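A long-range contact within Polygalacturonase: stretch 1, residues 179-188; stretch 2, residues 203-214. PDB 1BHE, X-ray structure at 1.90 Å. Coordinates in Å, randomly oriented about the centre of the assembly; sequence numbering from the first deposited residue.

Stretch 1 179-188: FSDGDGFTAW
Stretch 2, residues 203-214: GIDPMSSKNITI

Two stretches of polygalacturonase lie side by side as parallel strands, residues 179, 180 and 182-187 each facing the residue 27 positions later. Strand 183-188 runs at 5° to strand 210-214, with axes 4.7 Å apart at closest approach, and CA-CA distances across the register stay between 4.6 and 4.8 Å, from F179-P206 to A187-I214. Most residues are extended, with phi/psi near -120/120 (F179 -120/98, F185 -144/126, T213 -128/126). At the turn D181 (46/48) and S208 (52/52) are both left-handed, so both chains bend together and the pairing resumes beyond the turn; within the strands, G184 (101/97) and N211 (57/76) face each other, both with positive phi.

The ladder begins with F179 N donating to D205 O (3.2 Å) and M207 N to F179 O (2.9 Å), followed by D181 N to M207 O (2.9 Å). After the turn K210 N donates to G182 O (3.0 Å) and G184 N to K210 O (2.9 Å). F185 N then reaches N211 O (3.0 Å), T213 N reaches F185 O (2.8 Å) and A187 N reaches T213 O (2.9 Å). CA-H...O contacts supplement these bonds, among them S180 CA to M207 O (3.3 Å) and I212 CA to F185 O (3.3 Å). One water donates to both G182 O (2.8 Å) and S208 O (3.0 Å), bridging the turns.

S209 (chi1 m) points toward stretch 1, and its OG accepts a hydrogen bond from G182 N (3.0 Å). The same OG lies 2.9 Å from F179 O and 3.1 Å from M207 O, two acceptors within reach of its single proton. A CB on G182 would clash with F179 CZ at 2.8 Å; at G184 a CB would be jammed against the carbonyl oxygen of D183, so the backbone there calls for glycine. N211 (chi1 m, chi2 -46°) also points toward stretch 1 and donates from ND2 to D183 OD1 (2.8 Å, nearly linear at 178°); D183 is t with chi2 -19°.

F179, F185, A187, P206, I212 and I214 share one face of the sheet. Both phenylalanines are t (chi2 71° and 78°), while I212 is m,m and brings its CD1 to 3.5 Å from F179 CD2 and 3.7 Å from F185 CB, so one methyl touches both side chains. The edge of the F179 ring is near K210 O, 4.4 Å from CE2. I204 (m,t) points toward stretch 1, packing its CG2 3.8 Å from F185 CE2 and its CD1 3.8 Å from A187 CB. I214, also m,t, adds a looser contact from CG1 to A187 CB (4.4 Å).

S180, D183, T186, M207, K210 and T213 occupy the other face. S180 OG (chi1 m) sits 3.7 Å from M207 CB, and T186 OG1 (m) 4.2 Å from CB of T213 (m). The extended M207 side chain (m,t,t) and K210 (chi1 26°, off-well) lead away at their ends. The contact buries 789 Å² between the stretches, both sides summed.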

# COMPACT_ATOMS: atom_id res chain seq x y z
N PHE A 179 -3.61 -0.04 -6.06
CA PHE A 179 -4.91 -0.10 -6.72
C PHE A 179 -5.11 1.24 -7.43
O PHE A 179 -5.47 2.23 -6.78
CB PHE A 179 -6.03 -0.35 -5.71
CG PHE A 179 -7.38 -0.57 -6.34
CD1 PHE A 179 -7.65 -1.74 -7.03
CD2 PHE A 179 -8.38 0.38 -6.23
CE1 PHE A 179 -8.90 -1.95 -7.62
CE2 PHE A 179 -9.62 0.18 -6.81
CZ PHE A 179 -9.88 -0.99 -7.50
N SER A 180 -4.83 1.28 -8.73
CA SER A 180 -4.84 2.53 -9.48
C SER A 180 -5.98 2.70 -10.48
O SER A 180 -6.28 1.81 -11.26
CB SER A 180 -3.56 2.64 -10.34
OG SER A 180 -2.42 2.66 -9.51
N ASP A 181 -6.53 3.90 -10.52
CA ASP A 181 -7.59 4.29 -11.44
C ASP A 181 -8.71 3.27 -11.53
O ASP A 181 -9.21 2.94 -12.62
CB ASP A 181 -6.99 4.56 -12.83
CG ASP A 181 -5.75 5.42 -12.76
OD1 ASP A 181 -5.81 6.59 -12.34
OD2 ASP A 181 -4.67 4.91 -13.13
N GLY A 182 -9.18 2.82 -10.37
CA GLY A 182 -10.23 1.80 -10.33
C GLY A 182 -11.36 2.16 -9.37
O GLY A 182 -11.42 3.24 -8.78
N ASP A 183 -12.24 1.18 -9.21
CA ASP A 183 -13.42 1.34 -8.36
C ASP A 183 -13.79 0.03 -7.69
O ASP A 183 -14.26 -0.89 -8.36
CB ASP A 183 -14.56 1.84 -9.24
CG ASP A 183 -15.87 2.12 -8.55
OD1 ASP A 183 -16.13 1.64 -7.43
OD2 ASP A 183 -16.69 2.84 -9.17
N GLY A 184 -13.60 -0.05 -6.38
CA GLY A 184 -13.99 -1.28 -5.67
C GLY A 184 -12.77 -2.15 -5.40
O GLY A 184 -12.30 -2.87 -6.28
N PHE A 185 -12.23 -2.04 -4.20
CA PHE A 185 -11.08 -2.84 -3.78
C PHE A 185 -11.29 -3.18 -2.31
O PHE A 185 -11.50 -2.28 -1.50
CB PHE A 185 -9.75 -2.12 -3.97
CG PHE A 185 -8.57 -2.80 -3.34
CD1 PHE A 185 -7.98 -3.90 -3.96
CD2 PHE A 185 -8.05 -2.36 -2.14
CE1 PHE A 185 -6.89 -4.53 -3.40
CE2 PHE A 185 -6.96 -3.00 -1.57
CZ PHE A 185 -6.36 -4.08 -2.19
N THR A 186 -11.23 -4.47 -2.00
CA THR A 186 -11.38 -4.92 -0.62
C THR A 186 -10.17 -5.77 -0.23
O THR A 186 -9.92 -6.80 -0.86
CB THR A 186 -12.66 -5.76 -0.44
OG1 THR A 186 -13.81 -4.93 -0.65
CG2 THR A 186 -12.77 -6.36 0.96
N ALA A 187 -9.45 -5.34 0.80
CA ALA A 187 -8.35 -6.11 1.37
C ALA A 187 -8.85 -6.51 2.78
O ALA A 187 -9.23 -5.63 3.55
CB ALA A 187 -7.06 -5.34 1.44
N TRP A 188 -8.95 -7.80 3.04
CA TRP A 188 -9.52 -8.28 4.31
C TRP A 188 -8.68 -9.44 4.82
O TRP A 188 -8.33 -10.33 4.04
CB TRP A 188 -10.95 -8.71 4.04
CG TRP A 188 -11.81 -9.05 5.22
CD1 TRP A 188 -11.55 -9.96 6.21
CD2 TRP A 188 -13.09 -8.49 5.51
NE1 TRP A 188 -12.60 -10.00 7.10
CE2 TRP A 188 -13.56 -9.10 6.69
CE3 TRP A 188 -13.90 -7.54 4.88
CZ2 TRP A 188 -14.79 -8.77 7.26
CZ3 TRP A 188 -15.12 -7.21 5.45
CH2 TRP A 188 -15.55 -7.84 6.63
N GLY A 203 2.68 -0.37 1.95
CA GLY A 203 1.85 -1.55 2.08
C GLY A 203 0.73 -1.60 1.05
O GLY A 203 0.77 -2.42 0.13
N ILE A 204 -0.32 -0.82 1.25
CA ILE A 204 -1.46 -0.77 0.36
C ILE A 204 -1.77 0.68 -0.02
O ILE A 204 -2.13 1.47 0.86
CB ILE A 204 -2.75 -1.38 0.95
CG1 ILE A 204 -2.55 -2.85 1.35
CG2 ILE A 204 -3.86 -1.27 -0.09
CD1 ILE A 204 -3.75 -3.47 2.03
N ASP A 205 -1.68 1.01 -1.30
CA ASP A 205 -1.89 2.36 -1.78
C ASP A 205 -2.94 2.50 -2.89
O ASP A 205 -2.64 2.29 -4.07
CB ASP A 205 -0.61 2.96 -2.37
CG ASP A 205 0.59 3.17 -1.51
OD1 ASP A 205 0.61 2.85 -0.31
OD2 ASP A 205 1.61 3.71 -2.03
N PRO A 206 -4.12 2.98 -2.54
CA PRO A 206 -5.13 3.37 -3.52
C PRO A 206 -4.64 4.64 -4.22
O PRO A 206 -4.19 5.57 -3.55
CB PRO A 206 -6.38 3.61 -2.69
CG PRO A 206 -6.07 3.13 -1.32
CD PRO A 206 -4.57 3.28 -1.16
N MET A 207 -4.66 4.68 -5.54
CA MET A 207 -4.18 5.80 -6.34
C MET A 207 -5.24 6.26 -7.34
O MET A 207 -5.55 5.53 -8.28
CB MET A 207 -2.93 5.40 -7.13
CG MET A 207 -1.69 5.14 -6.29
SD MET A 207 -0.26 4.68 -7.29
CE MET A 207 0.94 4.43 -5.97
N SER A 208 -5.87 7.41 -7.10
CA SER A 208 -6.93 7.92 -7.96
C SER A 208 -7.99 6.83 -8.15
O SER A 208 -8.37 6.47 -9.27
CB SER A 208 -6.38 8.42 -9.29
OG SER A 208 -5.86 9.75 -9.17
N SER A 209 -8.46 6.28 -7.03
CA SER A 209 -9.43 5.18 -7.08
C SER A 209 -10.56 5.44 -6.09
O SER A 209 -10.38 6.21 -5.15
CB SER A 209 -8.73 3.86 -6.74
OG SER A 209 -7.86 3.47 -7.79
N LYS A 210 -11.71 4.80 -6.28
CA LYS A 210 -12.80 4.97 -5.33
C LYS A 210 -13.26 3.62 -4.78
O LYS A 210 -12.96 2.57 -5.34
CB LYS A 210 -14.01 5.70 -5.89
CG LYS A 210 -14.26 5.64 -7.38
CD LYS A 210 -14.96 6.87 -7.94
CE LYS A 210 -14.32 8.19 -7.58
NZ LYS A 210 -13.68 8.93 -8.70
N ASN A 211 -14.00 3.71 -3.68
CA ASN A 211 -14.62 2.58 -3.00
C ASN A 211 -13.64 1.50 -2.58
O ASN A 211 -13.53 0.42 -3.14
CB ASN A 211 -15.76 2.03 -3.88
CG ASN A 211 -16.81 3.10 -4.13
OD1 ASN A 211 -17.23 3.79 -3.19
ND2 ASN A 211 -17.23 3.27 -5.37
N ILE A 212 -12.92 1.81 -1.50
CA ILE A 212 -11.89 0.98 -0.93
C ILE A 212 -12.17 0.56 0.52
O ILE A 212 -12.48 1.42 1.35
CB ILE A 212 -10.54 1.75 -0.86
CG1 ILE A 212 -10.20 2.44 -2.18
CG2 ILE A 212 -9.42 0.82 -0.41
CD1 ILE A 212 -10.07 1.54 -3.38
N THR A 213 -11.96 -0.71 0.83
CA THR A 213 -12.07 -1.18 2.20
C THR A 213 -10.81 -1.95 2.58
O THR A 213 -10.42 -2.88 1.88
CB THR A 213 -13.28 -2.10 2.44
OG1 THR A 213 -14.48 -1.32 2.38
CG2 THR A 213 -13.24 -2.78 3.80
N ILE A 214 -10.18 -1.55 3.68
CA ILE A 214 -9.04 -2.31 4.22
C ILE A 214 -9.47 -2.70 5.65
O ILE A 214 -9.67 -1.80 6.47
CB ILE A 214 -7.72 -1.54 4.21
CG1 ILE A 214 -7.30 -1.17 2.78
CG2 ILE A 214 -6.63 -2.37 4.88
CD1 ILE A 214 -6.13 -0.21 2.68
O HOH W 1 -11.03 5.57 -10.35